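Local coordinates for decapping nuclease RAI1 (Candida albicans, PDB 5BUD), which hydrolyses NAD caps and other 5' ends of RNA, including triphosphates, in a metal-dependent reaction, and binds and stabilises the exoribonuclease RAT1, at residues A[57-62]-A[171-176]; A[245-250]-A[280-285]; A[133-138]-A[376-381]; A[100-105]-A[219-224]. All coordinates share one frame; numbering follows the deposited sequence.

Contact 1 of 4, residues A[57-62]-A[171-176]; sequences IDLQGG and GYKFET. With MN (manganese (II) ion), chain G; nucleotides of chain C.
The loop carrying L59 runs past helix 158-178 closest at K173, with L59 CA and K173 CA 5.8 Å apart, and it is folded there as a type I beta turn from D58 to G61. An Asx turn overlaps it, since D58 OD1 accepts a hydrogen bond from Q60 N. K173 leaves the helix with CG anti to its backbone N and bends at chi2 (70°), which carries the aliphatic chain along the carbonyls of the turn. CG lies 3.3 Å from L59 O, a buried oxygen without a polar partner, and CE lies 3.2 Å from G61 O; the ammonium end is hydrogen-bonded to N196 O. Crossing this chain, L59 places CD2 4.0 Å from K173 CG and 4.3 Å from F174 CB, near the plane of the F174 ring at its edge. The helix belongs to the PD-(D/E)XK nuclease core and serves the active site on its far flank. There E175, extended beyond CG, binds a manganese ion through OE1 at 2.2 Å, with four waters as further ligands. One face of the Y172 ring is laid against the sugar of U1 of chain C, around C4', while Y172 OH is hydrogen-bonded to N202.

Contact 2 of 4, residues A[245-250]-A[280-285]; sequences ELKTSR and IIYGFR. With MN (manganese (II) ion), chain E; nucleotides of chain C.
K247 and Y282 are paired on adjacent parallel strands, their side chains crossing, and the lysine can be followed from the sheet to the RNA. Its CB rests over one face of the Y282 ring, 3.6 Å from the ring centroid and 16° off the normal, a CH-pi contact. CG is 3.7 Å from Y282 CZ, nearer the phenol end. At chi2 (-74°) the chain bends off the ring, and CD comes within 3.5 Å of OP1 of U1 of chain C. The tip is gripped from several directions: NZ donates to that same OP1 at 2.7 Å, forms a salt bridge with E245 OE1 at 3.2 Å from above the carboxylate plane, and is hydrogen-bonded to Q271 OE1. Five backbone hydrogen bonds, from I281 N to E245 O through R285 N to S249 O, zip the strands together. They are the two strands of a beta-alpha-beta unit linked by helix 255-275, and E245-L246-K247 forms the E-X-K part of the PD-(D/E)XK signature. E245 OE1 binds manganese at 2.1 Å together with L246 O, D226, a water and two phosphate oxygens of U1, OP1 and OP2. On the opposite face of the strand from K247, T248 OG1 donates to OP1 of U2 of chain C at 2.7 Å. Farther along, R285 NH2 donates a hydrogen bond to OP2 of U4 of chain C at 2.7 Å, in the guanidinium plane. R250 CB sits over one face of the R285 guanidinium, toward its rim, while the R250 guanidinium itself forms a salt bridge with E253.

Contact 3 of 4, residues A[133-138]-A[376-381]; sequences FIKSDD and GQLLTP
Apolar packing begins with L378, whose CD2 lies 3.8 Å from F133 CB. Next to it L379 sets CD2 over the centre of the F133 ring, 4.2 Å above its plane. L378 also slides past the aliphatic part of K135 in the opposite direction, with L378 CG 3.8 Å from K135 CD. F78, from helix 78-92, touches both of these side chains, and F383 meets the F133 ring with the planes steeply inclined. The contact thus fastens strand 131-136, through F133 and K135, to the link between the two C-terminal helices, 367-377 and 381-389. Each segment runs into a helix N-cap: D137 OD1 caps L140 N, and T380 OG1 caps F383 N more weakly. Polar interactions gather round the end of K135. Bends at chi3 and chi4 (-72° and -78°) fold its tip back over its own segment, where NZ bridges the end of the strand and the start of helix 138-155: a salt bridge with D138 OD2 at 2.7 Å, reached from above the carboxylate plane, and a hydrogen bond to S136 O at 3.1 Å. A water accepts from NZ at 2.8 Å and takes a weak bond from Q377 NE2, bridging the segments. Within that curl, K135 CE passes 3.4 Å from Q377 O.

Contact 4 of 4, residues A[100-105]-A[219-224]; sequences IITFRE and LVLAGE. With MN (manganese (II) ion), chain F.
This is a parallel pairing of strand 100-103 with strand 217-228 near the middle of the molecule, running I100 beside L219 to F103 beside A222 and ending in a side-chain link from R104 to E224. Four backbone hydrogen bonds hold the ladder, the last from R104 N to A222 O just as the first strand turns into helix 104-112. On one face T102 and L221 lie side by side, their CG2 and CD2 3.6 Å apart, with I100 and L219 alongside; on the other, I101 packs on V220, and F103 CD2 touches A222 CB at 3.8 Å. T102 OG1 is bonded to I134 O on the next strand. R104 has CG between its backbone N and carbonyl carbon (chi1 81°), and its chain runs onward beside the second strand. G223, with no side chain, admits R104 CG to 3.8 Å from its CA, and the guanidinium then lays one face over E224 N and, toward its rim, G223 CA. NH1 donates to E224 O at 2.9 Å, with a weaker bond from NH2 to the same oxygen. A water accepts from R104 NH2 at 2.6 Å, donates to E224 O, and is a ligand of manganese. R104 is thus placed in the second shell of the metal, holding the backbone of E224 and a water ligand, while E224 OE1 binds that ion at 2.3 Å. D226, two residues on, and an RNA phosphate share it, in the acidic metal site of a PD-(D/E)XK nuclease.

Contacts 1, 2 and 4 surround the manganese and RNA site, while contact 3 lies beyond contact 4, on the opposite side of the chain's centre from contacts 1 and 2. Contacts 1 and 2 have centres about 11 Å apart and touch, F174 of the helix packing on T248 and G283. Strands 217-228 and 243-250, consecutive in sequence and neighbours in the sheet, join contact 4 to contact 2, whose centres are about 23 Å apart. Contact 3 adjoins contact 4 through strands 131-136 and 100-103, centres about 13 Å apart. Along the chain, contacts 1 and 4 each close before contact 2 opens, but interlock with each other; contact 3 spans contact 2. Metal ligands from separate strands and a helix are thus drawn together.

Contact 1 of 4, residues A[57-62]-A[171-176]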
# COMPACT_ATOMS: atom_id res chain seq x y z
N ILE A 57 -9.93 23.57 10.03
CA ILE A 57 -9.75 23.41 8.58
C ILE A 57 -10.90 22.61 7.97
O ILE A 57 -11.28 21.57 8.50
CB ILE A 57 -8.40 22.76 8.27
CG1 ILE A 57 -7.27 23.72 8.67
CG2 ILE A 57 -8.29 22.44 6.79
CD1 ILE A 57 -5.94 23.04 8.93
N ASP A 58 -11.48 23.10 6.88
CA ASP A 58 -12.54 22.36 6.21
C ASP A 58 -11.93 21.42 5.18
O ASP A 58 -11.38 21.88 4.17
CB ASP A 58 -13.58 23.26 5.53
CG ASP A 58 -14.86 22.50 5.19
OD1 ASP A 58 -14.76 21.30 4.91
OD2 ASP A 58 -15.97 23.07 5.24
N LEU A 59 -12.06 20.12 5.42
CA LEU A 59 -11.38 19.14 4.57
C LEU A 59 -12.17 18.84 3.30
O LEU A 59 -11.71 18.08 2.47
CB LEU A 59 -11.08 17.84 5.36
CG LEU A 59 -10.04 17.99 6.45
CD1 LEU A 59 -9.88 16.71 7.27
CD2 LEU A 59 -8.68 18.42 5.92
N GLN A 60 -13.38 19.38 3.15
CA GLN A 60 -14.06 19.36 1.84
C GLN A 60 -13.85 20.63 1.04
O GLN A 60 -14.33 20.74 -0.09
CB GLN A 60 -15.55 19.01 1.96
CG GLN A 60 -16.38 19.96 2.80
CD GLN A 60 -17.81 19.49 2.91
OE1 GLN A 60 -18.44 19.16 1.92
NE2 GLN A 60 -18.33 19.45 4.13
N GLY A 61 -13.10 21.59 1.61
CA GLY A 61 -12.75 22.80 0.88
C GLY A 61 -12.09 22.46 -0.45
O GLY A 61 -11.08 21.75 -0.48
N GLY A 62 -12.68 22.95 -1.54
CA GLY A 62 -12.08 22.76 -2.87
C GLY A 62 -12.46 21.47 -3.57
O GLY A 62 -11.92 21.16 -4.62
N GLY A 171 -9.37 12.59 2.35
CA GLY A 171 -8.05 11.93 2.55
C GLY A 171 -6.93 12.66 1.84
O GLY A 171 -5.83 12.84 2.36
N TYR A 172 -7.19 13.02 0.59
CA TYR A 172 -6.21 13.76 -0.22
C TYR A 172 -6.08 15.20 0.22
O TYR A 172 -5.00 15.76 0.20
CB TYR A 172 -6.64 13.71 -1.69
CG TYR A 172 -6.65 12.32 -2.27
CD1 TYR A 172 -5.48 11.54 -2.31
CD2 TYR A 172 -7.82 11.78 -2.76
CE1 TYR A 172 -5.50 10.26 -2.83
CE2 TYR A 172 -7.85 10.51 -3.29
CZ TYR A 172 -6.69 9.75 -3.33
OH TYR A 172 -6.78 8.50 -3.88
N LYS A 173 -7.17 15.82 0.65
CA LYS A 173 -7.11 17.20 1.14
C LYS A 173 -6.24 17.29 2.39
O LYS A 173 -5.45 18.22 2.57
CB LYS A 173 -8.52 17.73 1.43
CG LYS A 173 -8.58 19.16 1.97
CD LYS A 173 -8.22 20.23 0.95
CE LYS A 173 -8.59 21.61 1.50
NZ LYS A 173 -8.11 22.71 0.61
N PHE A 174 -6.37 16.29 3.26
CA PHE A 174 -5.58 16.25 4.46
C PHE A 174 -4.09 16.19 4.13
O PHE A 174 -3.29 16.91 4.74
CB PHE A 174 -6.01 15.06 5.36
CG PHE A 174 -5.24 14.96 6.63
CD1 PHE A 174 -5.32 15.97 7.59
CD2 PHE A 174 -4.44 13.86 6.89
CE1 PHE A 174 -4.59 15.88 8.78
CE2 PHE A 174 -3.72 13.75 8.09
CZ PHE A 174 -3.79 14.77 9.02
N GLU A 175 -3.73 15.35 3.16
CA GLU A 175 -2.36 15.26 2.72
C GLU A 175 -1.87 16.62 2.22
O GLU A 175 -0.74 17.00 2.47
CB GLU A 175 -2.18 14.25 1.58
CG GLU A 175 -2.41 12.79 1.92
CD GLU A 175 -2.33 11.91 0.67
OE1 GLU A 175 -1.93 12.43 -0.38
OE2 GLU A 175 -2.69 10.73 0.71
N THR A 176 -2.74 17.32 1.50
CA THR A 176 -2.40 18.61 0.93
C THR A 176 -2.19 19.66 2.01
O THR A 176 -1.22 20.38 1.95
CB THR A 176 -3.50 19.05 -0.07
OG1 THR A 176 -3.62 18.05 -1.09
CG2 THR A 176 -3.16 20.38 -0.71
MN MN G . -1.01 11.38 -2.09
OP3 U C 1 -3.64 4.54 1.58
P U C 1 -3.65 6.01 1.83
OP1 U C 1 -4.07 6.34 3.22
OP2 U C 1 -2.39 6.66 1.33
O5' U C 1 -4.82 6.50 0.85
C5' U C 1 -4.84 7.87 0.43
C4' U C 1 -6.26 8.38 0.25
O4' U C 1 -6.80 7.89 -1.00
C3' U C 1 -7.30 7.95 1.29
O3' U C 1 -7.20 8.75 2.46
C2' U C 1 -8.58 8.23 0.51
O2' U C 1 -8.87 9.61 0.39
C1' U C 1 -8.20 7.74 -0.89
N1 U C 1 -8.56 6.34 -1.14
C2 U C 1 -9.87 6.09 -1.50
O2 U C 1 -10.69 6.97 -1.61
N3 U C 1 -10.16 4.77 -1.74
C4 U C 1 -9.30 3.70 -1.66
O4 U C 1 -9.71 2.57 -1.91
C5 U C 1 -7.96 4.03 -1.27
C6 U C 1 -7.65 5.31 -1.02
P U C 2 -7.76 8.24 3.90
OP1 U C 2 -7.60 9.37 4.86
OP2 U C 2 -7.12 6.94 4.21
O5' U C 2 -9.30 7.90 3.65
C5' U C 2 -10.31 8.91 3.47
C4' U C 2 -11.62 8.29 3.03
O4' U C 2 -11.45 7.55 1.79
C3' U C 2 -12.26 7.27 3.96
O3' U C 2 -12.88 7.95 5.04
C2' U C 2 -13.23 6.59 3.00
O2' U C 2 -14.32 7.42 2.65
C1' U C 2 -12.35 6.46 1.76
N1 U C 2 -11.59 5.20 1.67
C2 U C 2 -12.25 4.08 1.20
O2 U C 2 -13.43 4.10 0.87
N3 U C 2 -11.50 2.94 1.15
C4 U C 2 -10.17 2.80 1.51
O4 U C 2 -9.63 1.70 1.38
C5 U C 2 -9.55 4.00 1.98
C6 U C 2 -10.26 5.13 2.04
O HOH W 1 0.46 13.21 -2.56
O HOH W 2 -0.46 10.06 -4.02
O HOH W 3 0.78 10.39 -0.83
O HOH W 4 -2.52 12.72 -3.13

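Contact 2 of 4, residues A[245-250]-A[280-285]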
# COMPACT_ATOMS: atom_id res chain seq x y z
N GLU A 245 2.99 7.84 7.17
CA GLU A 245 1.71 7.54 6.56
C GLU A 245 0.63 8.39 7.16
O GLU A 245 0.49 8.47 8.40
CB GLU A 245 1.37 6.05 6.75
CG GLU A 245 0.04 5.58 6.20
CD GLU A 245 -0.13 5.72 4.70
OE1 GLU A 245 -1.29 6.01 4.30
OE2 GLU A 245 0.86 5.52 3.92
N LEU A 246 -0.16 9.01 6.28
CA LEU A 246 -1.28 9.83 6.70
C LEU A 246 -2.59 9.09 6.54
O LEU A 246 -2.77 8.31 5.60
CB LEU A 246 -1.31 11.16 5.90
CG LEU A 246 -0.02 11.97 6.03
CD1 LEU A 246 -0.12 13.26 5.24
CD2 LEU A 246 0.31 12.34 7.48
N LYS A 247 -3.50 9.31 7.47
CA LYS A 247 -4.87 8.76 7.39
C LYS A 247 -5.82 9.79 7.93
O LYS A 247 -5.42 10.68 8.70
CB LYS A 247 -5.00 7.48 8.26
CG LYS A 247 -4.05 6.34 7.91
CD LYS A 247 -4.49 5.66 6.64
CE LYS A 247 -3.61 4.48 6.32
NZ LYS A 247 -3.79 4.17 4.87
N THR A 248 -7.09 9.66 7.59
CA THR A 248 -8.15 10.41 8.23
C THR A 248 -9.20 9.45 8.76
O THR A 248 -9.37 8.35 8.24
CB THR A 248 -8.82 11.46 7.33
OG1 THR A 248 -9.46 10.82 6.21
CG2 THR A 248 -7.82 12.47 6.83
N SER A 249 -9.87 9.85 9.83
CA SER A 249 -11.00 9.12 10.37
C SER A 249 -11.99 10.06 11.04
O SER A 249 -11.64 11.17 11.40
CB SER A 249 -10.56 8.10 11.41
OG SER A 249 -11.48 7.04 11.38
N ARG A 250 -13.22 9.60 11.21
CA ARG A 250 -14.18 10.37 12.00
C ARG A 250 -13.77 10.32 13.46
O ARG A 250 -13.27 9.32 13.93
CB ARG A 250 -15.60 9.83 11.85
CG ARG A 250 -16.63 10.78 12.41
CD ARG A 250 -17.97 10.12 12.69
NE ARG A 250 -18.75 10.89 13.66
CZ ARG A 250 -19.96 10.54 14.10
NH1 ARG A 250 -20.55 9.44 13.65
NH2 ARG A 250 -20.59 11.30 14.98
N ILE A 280 2.48 6.77 11.85
CA ILE A 280 1.15 6.93 11.27
C ILE A 280 0.41 8.07 11.93
O ILE A 280 0.26 8.09 13.16
CB ILE A 280 0.30 5.64 11.44
CG1 ILE A 280 1.08 4.46 10.92
CG2 ILE A 280 -1.04 5.80 10.76
CD1 ILE A 280 0.48 3.10 11.18
N ILE A 281 -0.04 9.04 11.14
CA ILE A 281 -0.69 10.24 11.68
C ILE A 281 -2.14 10.21 11.21
O ILE A 281 -2.41 10.14 10.01
CB ILE A 281 0.03 11.53 11.22
CG1 ILE A 281 1.44 11.53 11.78
CG2 ILE A 281 -0.73 12.78 11.63
CD1 ILE A 281 2.27 12.76 11.55
N TYR A 282 -3.05 10.25 12.16
CA TYR A 282 -4.47 10.35 11.88
C TYR A 282 -4.98 11.77 12.04
O TYR A 282 -4.73 12.44 13.06
CB TYR A 282 -5.28 9.40 12.80
CG TYR A 282 -5.43 8.02 12.23
CD1 TYR A 282 -4.41 7.11 12.35
CD2 TYR A 282 -6.60 7.62 11.58
CE1 TYR A 282 -4.53 5.83 11.85
CE2 TYR A 282 -6.71 6.36 11.04
CZ TYR A 282 -5.66 5.48 11.18
OH TYR A 282 -5.72 4.21 10.70
N GLY A 283 -5.65 12.25 11.01
CA GLY A 283 -6.45 13.46 11.11
C GLY A 283 -7.89 13.05 11.43
O GLY A 283 -8.53 12.41 10.60
N PHE A 284 -8.34 13.37 12.65
CA PHE A 284 -9.72 13.10 13.08
C PHE A 284 -10.62 14.29 12.73
O PHE A 284 -10.33 15.43 13.09
CB PHE A 284 -9.76 12.80 14.59
CG PHE A 284 -9.15 11.48 14.94
CD1 PHE A 284 -9.81 10.31 14.63
CD2 PHE A 284 -7.89 11.40 15.50
CE1 PHE A 284 -9.25 9.08 14.91
CE2 PHE A 284 -7.33 10.19 15.79
CZ PHE A 284 -7.99 9.02 15.49
N ARG A 285 -11.72 14.01 12.03
CA ARG A 285 -12.61 15.06 11.55
C ARG A 285 -14.05 14.80 12.01
O ARG A 285 -14.42 13.67 12.34
CB ARG A 285 -12.51 15.21 10.01
CG ARG A 285 -12.61 13.91 9.21
CD ARG A 285 -14.05 13.57 8.96
NE ARG A 285 -14.28 12.24 8.41
CZ ARG A 285 -15.45 11.60 8.50
NH1 ARG A 285 -16.46 12.16 9.11
NH2 ARG A 285 -15.60 10.39 7.98
MN MN E . -2.18 7.79 3.52
P U C 2 -7.76 8.24 3.90
OP1 U C 2 -7.60 9.37 4.86
OP2 U C 2 -7.12 6.94 4.21
O5' U C 2 -9.30 7.90 3.65
C5' U C 2 -10.31 8.91 3.47
C4' U C 2 -11.62 8.29 3.03
O4' U C 2 -11.45 7.55 1.79
C3' U C 2 -12.26 7.27 3.96
O3' U C 2 -12.88 7.95 5.04
C2' U C 2 -13.23 6.59 3.00
O2' U C 2 -14.32 7.42 2.65
C1' U C 2 -12.35 6.46 1.76
N1 U C 2 -11.59 5.20 1.67
C2 U C 2 -12.25 4.08 1.20
O2 U C 2 -13.43 4.10 0.87
N3 U C 2 -11.50 2.94 1.15
C4 U C 2 -10.17 2.80 1.51
O4 U C 2 -9.63 1.70 1.38
C5 U C 2 -9.55 4.00 1.98
C6 U C 2 -10.26 5.13 2.04
OP3 U C 1 -3.64 4.54 1.58
P U C 1 -3.65 6.01 1.83
OP1 U C 1 -4.07 6.34 3.22
OP2 U C 1 -2.39 6.66 1.33
O5' U C 1 -4.82 6.50 0.85
C5' U C 1 -4.84 7.87 0.43
C4' U C 1 -6.26 8.38 0.25
O4' U C 1 -6.80 7.89 -1.00
C3' U C 1 -7.30 7.95 1.29
O3' U C 1 -7.20 8.75 2.46
C2' U C 1 -8.58 8.23 0.51
O2' U C 1 -8.87 9.61 0.39
C1' U C 1 -8.20 7.74 -0.89
N1 U C 1 -8.56 6.34 -1.14
C2 U C 1 -9.87 6.09 -1.50
O2 U C 1 -10.69 6.97 -1.61
N3 U C 1 -10.16 4.77 -1.74
C4 U C 1 -9.30 3.70 -1.66
O4 U C 1 -9.71 2.57 -1.91
C5 U C 1 -7.96 4.03 -1.27
C6 U C 1 -7.65 5.31 -1.02
P U C 4 -18.97 8.00 8.59
OP1 U C 4 -20.36 8.52 8.45
OP2 U C 4 -17.83 8.93 8.50
O5' U C 4 -18.88 7.21 9.96
C5' U C 4 -19.94 6.32 10.36
C4' U C 4 -20.23 6.53 11.82
O4' U C 4 -20.86 5.34 12.37
C3' U C 4 -18.97 6.65 12.65
O3' U C 4 -19.32 7.25 13.88
C2' U C 4 -18.52 5.20 12.69
O2' U C 4 -17.51 4.89 13.63
C1' U C 4 -19.87 4.48 12.90
N1 U C 4 -19.97 3.18 12.22
C2 U C 4 -18.85 2.37 12.21
O2 U C 4 -17.79 2.69 12.73
N3 U C 4 -19.01 1.17 11.55
C4 U C 4 -20.14 0.71 10.93
O4 U C 4 -20.13 -0.39 10.38
C5 U C 4 -21.26 1.60 10.98
C6 U C 4 -21.14 2.78 11.62
O HOH W 5 -12.29 10.49 7.28
O HOH W 6 -3.12 9.66 3.02

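Contact 3 of 4, residues A[133-138]-A[376-381]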
# COMPACT_ATOMS: atom_id res chain seq x y z
N PHE A 133 7.25 -12.64 -9.86
CA PHE A 133 6.66 -11.36 -10.07
C PHE A 133 5.15 -11.50 -9.80
O PHE A 133 4.47 -12.35 -10.41
CB PHE A 133 6.95 -10.88 -11.50
CG PHE A 133 8.40 -10.58 -11.72
CD1 PHE A 133 8.91 -9.31 -11.46
CD2 PHE A 133 9.28 -11.59 -12.13
CE1 PHE A 133 10.26 -9.04 -11.64
CE2 PHE A 133 10.63 -11.31 -12.31
CZ PHE A 133 11.12 -10.04 -12.07
N ILE A 134 4.64 -10.69 -8.86
CA ILE A 134 3.27 -10.83 -8.41
C ILE A 134 2.51 -9.52 -8.60
O ILE A 134 2.96 -8.46 -8.16
CB ILE A 134 3.20 -11.34 -6.94
CG1 ILE A 134 3.91 -12.68 -6.78
CG2 ILE A 134 1.75 -11.55 -6.51
CD1 ILE A 134 3.90 -13.22 -5.35
N LYS A 135 1.38 -9.59 -9.31
CA LYS A 135 0.54 -8.46 -9.54
C LYS A 135 -0.90 -8.86 -9.37
O LYS A 135 -1.25 -10.05 -9.33
CB LYS A 135 0.74 -7.85 -10.95
CG LYS A 135 -0.06 -8.51 -12.05
CD LYS A 135 0.20 -7.91 -13.44
CE LYS A 135 -0.40 -6.53 -13.61
NZ LYS A 135 -1.84 -6.63 -13.85
N SER A 136 -1.73 -7.85 -9.23
CA SER A 136 -3.13 -8.07 -9.03
C SER A 136 -3.80 -8.32 -10.37
O SER A 136 -3.33 -7.84 -11.43
CB SER A 136 -3.77 -6.84 -8.36
OG SER A 136 -5.13 -7.11 -8.06
N ASP A 137 -4.91 -9.03 -10.31
CA ASP A 137 -5.78 -9.17 -11.45
C ASP A 137 -6.55 -7.87 -11.63
O ASP A 137 -7.59 -7.63 -11.00
CB ASP A 137 -6.69 -10.38 -11.25
CG ASP A 137 -7.58 -10.65 -12.45
OD1 ASP A 137 -7.93 -9.73 -13.23
OD2 ASP A 137 -7.96 -11.80 -12.58
N ASP A 138 -6.02 -7.04 -12.52
CA ASP A 138 -6.60 -5.73 -12.82
C ASP A 138 -8.05 -5.77 -13.26
O ASP A 138 -8.86 -4.98 -12.79
CB ASP A 138 -5.76 -5.01 -13.88
CG ASP A 138 -4.40 -4.62 -13.35
OD1 ASP A 138 -4.28 -4.46 -12.11
OD2 ASP A 138 -3.47 -4.47 -14.19
N GLY A 376 3.95 -7.85 -21.92
CA GLY A 376 3.43 -6.50 -21.77
C GLY A 376 2.60 -6.23 -20.54
O GLY A 376 2.69 -5.16 -19.96
N GLN A 377 1.80 -7.21 -20.12
CA GLN A 377 0.83 -7.00 -19.05
C GLN A 377 1.48 -7.04 -17.65
O GLN A 377 0.93 -6.50 -16.70
CB GLN A 377 -0.24 -8.06 -19.14
CG GLN A 377 -1.57 -7.66 -18.56
CD GLN A 377 -2.65 -8.62 -19.00
OE1 GLN A 377 -3.25 -8.44 -20.06
NE2 GLN A 377 -2.88 -9.66 -18.19
N LEU A 378 2.63 -7.70 -17.54
CA LEU A 378 3.47 -7.66 -16.34
C LEU A 378 4.90 -7.41 -16.80
O LEU A 378 5.42 -6.30 -16.68
CB LEU A 378 3.34 -8.93 -15.51
CG LEU A 378 3.84 -8.83 -14.05
CD1 LEU A 378 3.49 -10.07 -13.24
CD2 LEU A 378 5.32 -8.57 -13.97
N LEU A 379 5.52 -8.43 -17.39
CA LEU A 379 6.87 -8.31 -17.94
C LEU A 379 6.84 -7.47 -19.20
O LEU A 379 5.86 -7.47 -19.94
CB LEU A 379 7.44 -9.67 -18.25
CG LEU A 379 7.58 -10.60 -17.03
CD1 LEU A 379 8.17 -11.92 -17.47
CD2 LEU A 379 8.45 -9.92 -15.99
N THR A 380 7.91 -6.71 -19.40
CA THR A 380 8.08 -5.93 -20.60
C THR A 380 9.31 -6.40 -21.36
O THR A 380 10.23 -7.01 -20.75
CB THR A 380 8.23 -4.44 -20.28
OG1 THR A 380 9.44 -4.24 -19.53
CG2 THR A 380 7.00 -3.95 -19.50
N PRO A 381 9.35 -6.11 -22.68
CA PRO A 381 10.49 -6.59 -23.47
C PRO A 381 11.81 -5.92 -23.09
O PRO A 381 12.86 -6.57 -23.16
CB PRO A 381 10.07 -6.31 -24.92
CG PRO A 381 8.98 -5.28 -24.83
CD PRO A 381 8.28 -5.57 -23.54
O HOH W 7 -2.72 -8.61 -15.55

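Contact 4 of 4, residues A[100-105]-A[219-224]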
# COMPACT_ATOMS: atom_id res chain seq x y z
N ILE A 100 10.71 -12.66 -4.27
CA ILE A 100 9.43 -12.10 -4.71
C ILE A 100 9.60 -10.61 -5.03
O ILE A 100 10.27 -9.90 -4.31
CB ILE A 100 8.37 -12.32 -3.62
CG1 ILE A 100 8.11 -13.81 -3.44
CG2 ILE A 100 7.07 -11.60 -3.96
CD1 ILE A 100 7.09 -14.13 -2.35
N ILE A 101 9.02 -10.15 -6.13
CA ILE A 101 8.96 -8.74 -6.41
C ILE A 101 7.52 -8.36 -6.62
O ILE A 101 6.86 -8.93 -7.49
CB ILE A 101 9.81 -8.37 -7.62
CG1 ILE A 101 11.30 -8.60 -7.30
CG2 ILE A 101 9.58 -6.93 -8.07
CD1 ILE A 101 12.18 -8.48 -8.54
N THR A 102 7.02 -7.40 -5.84
CA THR A 102 5.61 -7.08 -5.88
C THR A 102 5.29 -5.70 -5.34
O THR A 102 6.18 -4.93 -5.00
CB THR A 102 4.75 -8.20 -5.19
OG1 THR A 102 3.35 -8.05 -5.51
CG2 THR A 102 4.96 -8.22 -3.73
N PHE A 103 4.01 -5.36 -5.31
CA PHE A 103 3.60 -4.11 -4.69
C PHE A 103 3.17 -4.38 -3.23
O PHE A 103 2.60 -5.43 -2.91
CB PHE A 103 2.48 -3.46 -5.49
CG PHE A 103 2.91 -2.97 -6.83
CD1 PHE A 103 2.87 -3.79 -7.94
CD2 PHE A 103 3.35 -1.66 -6.98
CE1 PHE A 103 3.26 -3.32 -9.19
CE2 PHE A 103 3.75 -1.18 -8.22
CZ PHE A 103 3.71 -2.01 -9.32
N ARG A 104 3.46 -3.43 -2.36
CA ARG A 104 3.08 -3.55 -0.95
C ARG A 104 1.59 -3.76 -0.69
O ARG A 104 1.25 -4.48 0.25
CB ARG A 104 3.57 -2.36 -0.13
CG ARG A 104 2.68 -1.15 -0.25
CD ARG A 104 2.25 -0.60 1.11
NE ARG A 104 1.48 0.60 0.83
CZ ARG A 104 1.93 1.86 0.90
NH1 ARG A 104 3.16 2.17 1.32
NH2 ARG A 104 1.08 2.82 0.56
N GLU A 105 0.71 -3.19 -1.51
CA GLU A 105 -0.73 -3.35 -1.27
C GLU A 105 -1.14 -4.80 -1.41
O GLU A 105 -2.06 -5.28 -0.74
CB GLU A 105 -1.56 -2.48 -2.22
CG GLU A 105 -2.99 -2.32 -1.75
CD GLU A 105 -4.02 -2.14 -2.87
OE1 GLU A 105 -5.23 -2.23 -2.55
OE2 GLU A 105 -3.62 -1.91 -4.03
N LEU A 219 11.76 -10.40 -0.02
CA LEU A 219 10.75 -9.69 -0.80
C LEU A 219 11.16 -8.28 -1.10
O LEU A 219 11.69 -7.61 -0.24
CB LEU A 219 9.42 -9.62 -0.06
CG LEU A 219 8.81 -10.98 0.29
CD1 LEU A 219 9.11 -11.26 1.75
CD2 LEU A 219 7.31 -10.94 0.03
N VAL A 220 10.89 -7.85 -2.33
CA VAL A 220 11.00 -6.46 -2.73
C VAL A 220 9.59 -5.92 -2.91
O VAL A 220 8.80 -6.53 -3.63
CB VAL A 220 11.83 -6.35 -4.02
CG1 VAL A 220 11.76 -4.95 -4.62
CG2 VAL A 220 13.26 -6.75 -3.70
N LEU A 221 9.26 -4.82 -2.25
CA LEU A 221 7.90 -4.23 -2.30
C LEU A 221 8.00 -2.81 -2.77
O LEU A 221 8.84 -2.05 -2.25
CB LEU A 221 7.25 -4.19 -0.91
CG LEU A 221 7.16 -5.50 -0.14
CD1 LEU A 221 6.54 -5.26 1.21
CD2 LEU A 221 6.38 -6.55 -0.92
N ALA A 222 7.11 -2.43 -3.69
CA ALA A 222 6.98 -1.04 -4.10
C ALA A 222 5.76 -0.45 -3.41
O ALA A 222 4.70 -1.05 -3.42
CB ALA A 222 6.84 -0.94 -5.63
N GLY A 223 5.91 0.71 -2.79
CA GLY A 223 4.79 1.35 -2.15
C GLY A 223 4.90 2.85 -2.13
O GLY A 223 5.99 3.42 -2.05
N GLU A 224 3.75 3.47 -2.17
CA GLU A 224 3.68 4.90 -2.22
C GLU A 224 3.81 5.45 -0.80
O GLU A 224 3.29 4.86 0.14
CB GLU A 224 2.39 5.29 -2.91
CG GLU A 224 2.25 6.76 -3.23
CD GLU A 224 1.21 7.43 -2.35
OE1 GLU A 224 0.74 6.77 -1.40
OE2 GLU A 224 0.88 8.60 -2.64
MN MN F . -0.63 7.29 0.39
O HOH W 8 0.73 5.32 1.31